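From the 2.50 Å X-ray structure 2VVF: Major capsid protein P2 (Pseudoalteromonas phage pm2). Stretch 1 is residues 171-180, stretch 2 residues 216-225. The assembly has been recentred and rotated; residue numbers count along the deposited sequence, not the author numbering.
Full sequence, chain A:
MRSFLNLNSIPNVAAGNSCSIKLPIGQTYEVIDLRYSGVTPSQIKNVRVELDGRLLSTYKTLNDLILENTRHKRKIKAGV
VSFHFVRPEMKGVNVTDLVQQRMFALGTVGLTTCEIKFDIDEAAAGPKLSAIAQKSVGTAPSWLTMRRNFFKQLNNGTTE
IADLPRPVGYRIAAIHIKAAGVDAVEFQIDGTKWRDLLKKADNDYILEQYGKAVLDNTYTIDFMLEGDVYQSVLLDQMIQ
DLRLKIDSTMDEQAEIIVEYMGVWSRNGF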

ATOM      1  N   ARG A 171      24.167   9.147  -4.430  1.00 26.12           N
ATOM      2  CA  ARG A 171      23.783   7.867  -3.848  1.00 25.31           C
ATOM      3  C   ARG A 171      23.454   6.870  -4.948  1.00 28.66           C
ATOM      4  O   ARG A 171      23.283   7.245  -6.107  1.00 28.38           O
ATOM      5  N   ILE A 172      23.342   5.603  -4.572  1.00 24.72           N
ATOM      6  CA  ILE A 172      22.979   4.554  -5.512  1.00 24.17           C
ATOM      7  C   ILE A 172      21.736   3.847  -4.994  1.00 27.55           C
ATOM      8  O   ILE A 172      21.770   3.204  -3.946  1.00 27.03           O
ATOM      9  N   ALA A 173      20.630   4.005  -5.713  1.00 23.80           N
ATOM     10  CA  ALA A 173      19.371   3.390  -5.317  1.00 23.43           C
ATOM     11  C   ALA A 173      19.364   1.901  -5.635  1.00 26.97           C
ATOM     12  O   ALA A 173      18.898   1.090  -4.833  1.00 26.68           O
ATOM     13  N   ALA A 174      19.878   1.546  -6.808  1.00 23.26           N
ATOM     14  CA  ALA A 174      19.912   0.151  -7.221  1.00 23.00           C
ATOM     15  C   ALA A 174      20.880  -0.105  -8.368  1.00 26.88           C
ATOM     16  O   ALA A 174      21.318   0.819  -9.046  1.00 26.59           O
ATOM     17  N   ILE A 175      21.201  -1.376  -8.574  1.00 23.55           N
ATOM     18  CA  ILE A 175      22.079  -1.796  -9.657  1.00 23.30           C
ATOM     19  C   ILE A 175      21.426  -2.989 -10.343  1.00 27.22           C
ATOM     20  O   ILE A 175      21.054  -3.960  -9.689  1.00 26.66           O
ATOM     21  N   HIS A 176      21.253  -2.899 -11.654  1.00 24.13           N
ATOM     22  CA  HIS A 176      20.625  -3.978 -12.405  1.00 24.06           C
ATOM     23  C   HIS A 176      21.592  -4.615 -13.391  1.00 28.38           C
ATOM     24  O   HIS A 176      22.037  -3.973 -14.338  1.00 27.88           O
ATOM     25  N   ILE A 177      21.913  -5.883 -13.158  1.00 25.49           N
ATOM     26  CA  ILE A 177      22.813  -6.620 -14.035  1.00 25.47           C
ATOM     27  C   ILE A 177      21.998  -7.371 -15.082  1.00 29.86           C
ATOM     28  O   ILE A 177      21.303  -8.339 -14.770  1.00 29.23           O
ATOM     29  N   LYS A 178      22.069  -6.906 -16.324  1.00 27.13           N
ATOM     30  CA  LYS A 178      21.326  -7.525 -17.412  1.00 27.16           C
ATOM     31  C   LYS A 178      22.155  -8.587 -18.123  1.00 32.13           C
ATOM     32  O   LYS A 178      22.935  -8.282 -19.026  1.00 31.69           O
ATOM     33  N   ALA A 179      21.981  -9.833 -17.699  1.00 29.66           N
ATOM     34  CA  ALA A 179      22.692 -10.968 -18.276  1.00 29.77           C
ATOM     35  C   ALA A 179      21.836 -12.213 -18.081  1.00 34.45           C
ATOM     36  O   ALA A 179      21.051 -12.287 -17.137  1.00 34.26           O
ATOM     37  N   ALA A 180      21.982 -13.186 -18.974  1.00 31.41           N
ATOM     38  CA  ALA A 180      21.177 -14.402 -18.905  1.00 31.34           C
ATOM     39  C   ALA A 180      21.768 -15.549 -18.084  1.00 35.39           C
ATOM     40  O   ALA A 180      21.061 -16.503 -17.759  1.00 35.15           O
ATOM     41  N   ASP A 216      13.237 -10.405 -16.218  1.00 27.57           N
ATOM     42  CA  ASP A 216      13.897 -11.503 -16.914  1.00 27.38           C
ATOM     43  C   ASP A 216      15.353 -11.183 -17.234  1.00 30.70           C
ATOM     44  O   ASP A 216      15.679 -10.066 -17.633  1.00 30.40           O
ATOM     45  N   ASN A 217      16.218 -12.177 -17.067  1.00 26.71           N
ATOM     46  CA  ASN A 217      17.640 -12.023 -17.357  1.00 26.16           C
ATOM     47  C   ASN A 217      18.239 -10.796 -16.677  1.00 28.97           C
ATOM     48  O   ASN A 217      19.057 -10.086 -17.262  1.00 28.55           O
ATOM     49  N   THR A 218      17.831 -10.567 -15.432  1.00 24.80           N
ATOM     50  CA  THR A 218      18.311  -9.432 -14.655  1.00 24.18           C
ATOM     51  C   THR A 218      18.531  -9.792 -13.193  1.00 27.45           C
ATOM     52  O   THR A 218      17.685 -10.432 -12.572  1.00 27.03           O
ATOM     53  N   TYR A 219      19.649  -9.334 -12.638  1.00 23.44           N
ATOM     54  CA  TYR A 219      19.948  -9.528 -11.226  1.00 22.72           C
ATOM     55  C   TYR A 219      19.928  -8.141 -10.601  1.00 26.15           C
ATOM     56  O   TYR A 219      20.849  -7.348 -10.800  1.00 25.50           O
ATOM     57  N   THR A 220      18.846  -7.836  -9.894  1.00 22.60           N
ATOM     58  CA  THR A 220      18.673  -6.525  -9.287  1.00 22.27           C
ATOM     59  C   THR A 220      19.152  -6.447  -7.843  1.00 26.55           C
ATOM     60  O   THR A 220      18.775  -7.268  -7.003  1.00 26.23           O
ATOM     61  N   ILE A 221      19.968  -5.437  -7.563  1.00 23.24           N
ATOM     62  CA  ILE A 221      20.459  -5.186  -6.216  1.00 23.09           C
ATOM     63  C   ILE A 221      19.791  -3.908  -5.727  1.00 27.16           C
ATOM     64  O   ILE A 221      20.313  -2.809  -5.916  1.00 26.84           O
ATOM     65  N   ASP A 222      18.605  -4.064  -5.148  1.00 23.69           N
ATOM     66  CA  ASP A 222      17.816  -2.941  -4.655  1.00 23.39           C
ATOM     67  C   ASP A 222      18.297  -2.476  -3.284  1.00 27.30           C
ATOM     68  O   ASP A 222      18.235  -3.226  -2.310  1.00 27.11           O
ATOM     69  N   PHE A 223      18.768  -1.234  -3.215  1.00 23.61           N
ATOM     70  CA  PHE A 223      19.257  -0.668  -1.959  1.00 23.20           C
ATOM     71  C   PHE A 223      18.175   0.154  -1.264  1.00 27.46           C
ATOM     72  O   PHE A 223      18.420   0.761  -0.223  1.00 27.18           O
ATOM     73  N   MET A 224      16.982   0.177  -1.850  1.00 24.21           N
ATOM     74  CA  MET A 224      15.865   0.932  -1.289  1.00 24.03           C
ATOM     75  C   MET A 224      14.604   0.080  -1.217  1.00 28.32           C
ATOM     76  O   MET A 224      13.504   0.558  -1.500  1.00 27.98           O
ATOM     77  N   LEU A 225      14.769  -1.183  -0.836  1.00 25.13           N
ATOM     78  CA  LEU A 225      13.651  -2.117  -0.744  1.00 24.96           C
ATOM     79  C   LEU A 225      12.517  -1.631   0.164  1.00 29.40           C
ATOM     80  O   LEU A 225      11.341  -1.867  -0.118  1.00 29.19           O
TER

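The strand 171-178 and its partner, which ends at Asp222, run antiparallel, so residues paired across them send their side chains to the same face of the sheet. Ile175 lies beside Ile221 and Ile177 beside Tyr219, all on one face. Both pairs are hydrogen-bonded through the backbone, and their side chains meet near the root: Ile175 CB lies 4.4 Å from Ile221 CB, and Ile177 CB lies 4.2 Å from Tyr219 CB. The three isoleucines share chi1 m, a common choice for beta-branched residues in strands. Tyr219 instead takes chi1 t, and the end of its side chain leads off from stretch 1, though Ile177 CD1 still lies 4.4 Å from Tyr219 CD2, the hydroxyl finding a partner elsewhere in the structure.

The other face carries Ala174, His176 and Thr220. His176, at chi1 -48°, and Thr220, at chi1 m, bring His176 ND1 to 2.7 Å from Thr220 OG1, a hydrogen bond in the plane of the imidazole; NE2 is satisfied elsewhere. Ala174 CB, with nothing beyond it, lies 4.0 Å from Asp222 CA.

Beyond the strand, Phe223 points toward stretch 1 with chi1 m. Its CE2 lies 3.8 Å from Ile175 CD1, at the ring edge, and 4.0 Å from Ile172 CG2. Met224, m-t-m, curls its flexible thioether so that CE reaches 3.6 Å from Ala173 CB, while Asp222 OD1 accepts a hydrogen bond from Met224 N at 3.0 Å, within stretch 2.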

ATOM      1  CB  ARG A 171      22.554   8.031  -2.952  1.00 24.34           C
ATOM      2  CG  ARG A 171      22.728   8.996  -1.795  1.00 30.11           C
ATOM      3  CD  ARG A 171      21.597   8.832  -0.792  1.00 33.79           C
ATOM      4  NE  ARG A 171      21.982   9.245   0.556  1.00 36.53           N
ATOM      5  CZ  ARG A 171      22.179   8.404   1.567  1.00 47.22           C
ATOM      6  NH1 ARG A 171      22.031   7.098   1.388  1.00 30.39           N
ATOM      7  NH2 ARG A 171      22.524   8.870   2.758  1.00 36.27           N
ATOM      8  CB  ILE A 172      24.129   3.560  -5.745  1.00 27.09           C
ATOM      9  CG1 ILE A 172      25.314   4.264  -6.408  1.00 27.33           C
ATOM     10  CG2 ILE A 172      23.653   2.395  -6.605  1.00 27.55           C
ATOM     11  CD1 ILE A 172      26.524   3.376  -6.588  1.00 32.86           C
ATOM     12  CB  ALA A 173      18.202   4.087  -6.001  1.00 24.14           C
ATOM     13  CB  ALA A 174      18.516  -0.318  -7.595  1.00 23.71           C
ATOM     14  CB  ILE A 175      23.484  -2.151  -9.143  1.00 26.30           C
ATOM     15  CG1 ILE A 175      24.151  -0.928  -8.513  1.00 26.58           C
ATOM     16  CG2 ILE A 175      24.339  -2.709 -10.271  1.00 26.90           C
ATOM     17  CD1 ILE A 175      25.327  -1.272  -7.618  1.00 32.31           C
ATOM     18  CB  HIS A 176      19.385  -3.471 -13.144  1.00 24.79           C
ATOM     19  CG  HIS A 176      18.467  -2.652 -12.291  1.00 27.93           C
ATOM     20  ND1 HIS A 176      17.469  -3.211 -11.523  1.00 29.70           N
ATOM     21  CD2 HIS A 176      18.399  -1.316 -12.082  1.00 29.56           C
ATOM     22  CE1 HIS A 176      16.825  -2.255 -10.878  1.00 28.97           C
ATOM     23  NE2 HIS A 176      17.369  -1.097 -11.201  1.00 29.29           N
ATOM     24  CB  ILE A 177      23.720  -7.575 -13.240  1.00 28.56           C
ATOM     25  CG1 ILE A 177      24.588  -6.787 -12.256  1.00 28.89           C
ATOM     26  CG2 ILE A 177      24.580  -8.406 -14.185  1.00 29.22           C
ATOM     27  CD1 ILE A 177      24.802  -7.492 -10.935  1.00 35.54           C
ATOM     28  CB  LYS A 178      20.851  -6.466 -18.405  1.00 29.45           C
ATOM     29  CG  LYS A 178      19.910  -5.435 -17.805  1.00 39.97           C
ATOM     30  CD  LYS A 178      18.795  -5.082 -18.775  1.00 48.52           C
ATOM     31  CE  LYS A 178      19.195  -3.931 -19.683  1.00 57.89           C
ATOM     32  NZ  LYS A 178      18.181  -3.681 -20.742  1.00 66.76           N
ATOM     33  CB  ALA A 179      24.048 -11.141 -17.607  1.00 30.49           C
ATOM     34  CB  ALA A 180      20.820 -14.878 -20.304  1.00 32.03           C
ATOM     35  CB  ASP A 216      13.146 -11.852 -18.198  1.00 29.37           C
ATOM     36  CG  ASP A 216      11.759 -12.399 -17.931  1.00 41.24           C
ATOM     37  OD1 ASP A 216      11.441 -12.659 -16.752  1.00 42.14           O
ATOM     38  OD2 ASP A 216      10.988 -12.567 -18.899  1.00 47.83           O
ATOM     39  CB  ASN A 217      17.874 -11.966 -18.869  1.00 26.83           C
ATOM     40  CG  ASN A 217      17.227 -13.127 -19.601  1.00 48.78           C
ATOM     41  OD1 ASN A 217      17.390 -14.287 -19.218  1.00 42.12           O
ATOM     42  ND2 ASN A 217      16.479 -12.821 -20.653  1.00 41.55           N
ATOM     43  CB  THR A 218      17.349  -8.231 -14.740  1.00 30.34           C
ATOM     44  OG1 THR A 218      16.928  -8.039 -16.096  1.00 29.76           O
ATOM     45  CG2 THR A 218      18.042  -6.974 -14.234  1.00 28.25           C
ATOM     46  CB  TYR A 219      21.319 -10.171 -11.032  1.00 23.63           C
ATOM     47  CG  TYR A 219      21.566 -10.664  -9.625  1.00 24.94           C
ATOM     48  CD1 TYR A 219      21.430 -12.011  -9.307  1.00 26.79           C
ATOM     49  CD2 TYR A 219      21.934  -9.785  -8.614  1.00 25.55           C
ATOM     50  CE1 TYR A 219      21.653 -12.467  -8.024  1.00 27.35           C
ATOM     51  CE2 TYR A 219      22.163 -10.232  -7.328  1.00 26.35           C
ATOM     52  CZ  TYR A 219      22.022 -11.574  -7.037  1.00 33.45           C
ATOM     53  OH  TYR A 219      22.249 -12.023  -5.757  1.00 34.02           O
ATOM     54  CB  THR A 220      17.215  -6.039  -9.410  1.00 27.91           C
ATOM     55  OG1 THR A 220      16.904  -5.793 -10.788  1.00 26.21           O
ATOM     56  CG2 THR A 220      17.004  -4.765  -8.606  1.00 25.40           C
ATOM     57  CB  ILE A 221      21.990  -5.071  -6.176  1.00 26.27           C
ATOM     58  CG1 ILE A 221      22.634  -6.437  -6.423  1.00 26.79           C
ATOM     59  CG2 ILE A 221      22.446  -4.495  -4.841  1.00 26.67           C
ATOM     60  CD1 ILE A 221      24.139  -6.385  -6.558  1.00 33.74           C
ATOM     61  CB  ASP A 222      16.342  -3.344  -4.581  1.00 25.12           C
ATOM     62  CG  ASP A 222      15.407  -2.173  -4.773  1.00 33.86           C
ATOM     63  OD1 ASP A 222      15.752  -1.054  -4.336  1.00 34.70           O
ATOM     64  OD2 ASP A 222      14.316  -2.377  -5.347  1.00 38.43           O
ATOM     65  CB  PHE A 223      20.489   0.208  -2.205  1.00 24.81           C
ATOM     66  CG  PHE A 223      21.681  -0.546  -2.723  1.00 26.07           C
ATOM     67  CD1 PHE A 223      22.319  -1.490  -1.933  1.00 28.94           C
ATOM     68  CD2 PHE A 223      22.178  -0.295  -3.991  1.00 27.94           C
ATOM     69  CE1 PHE A 223      23.422  -2.182  -2.409  1.00 29.71           C
ATOM     70  CE2 PHE A 223      23.281  -0.981  -4.470  1.00 30.59           C
ATOM     71  CZ  PHE A 223      23.902  -1.926  -3.678  1.00 28.60           C
ATOM     72  CB  MET A 224      15.592   2.185  -2.127  1.00 26.23           C
ATOM     73  CG  MET A 224      16.671   3.249  -2.029  1.00 29.75           C
ATOM     74  SD  MET A 224      16.090   4.867  -2.564  1.00 33.72           S
ATOM     75  CE  MET A 224      15.226   4.434  -4.077  1.00 30.43           C
ATOM     76  CB  LEU A 225      14.144  -3.500  -0.309  1.00 24.89           C
ATOM     77  CG  LEU A 225      14.866  -4.316  -1.386  1.00 29.37           C
ATOM     78  CD1 LEU A 225      15.648  -5.466  -0.767  1.00 29.47           C
ATOM     79  CD2 LEU A 225      13.883  -4.831  -2.427  1.00 31.61           C
TER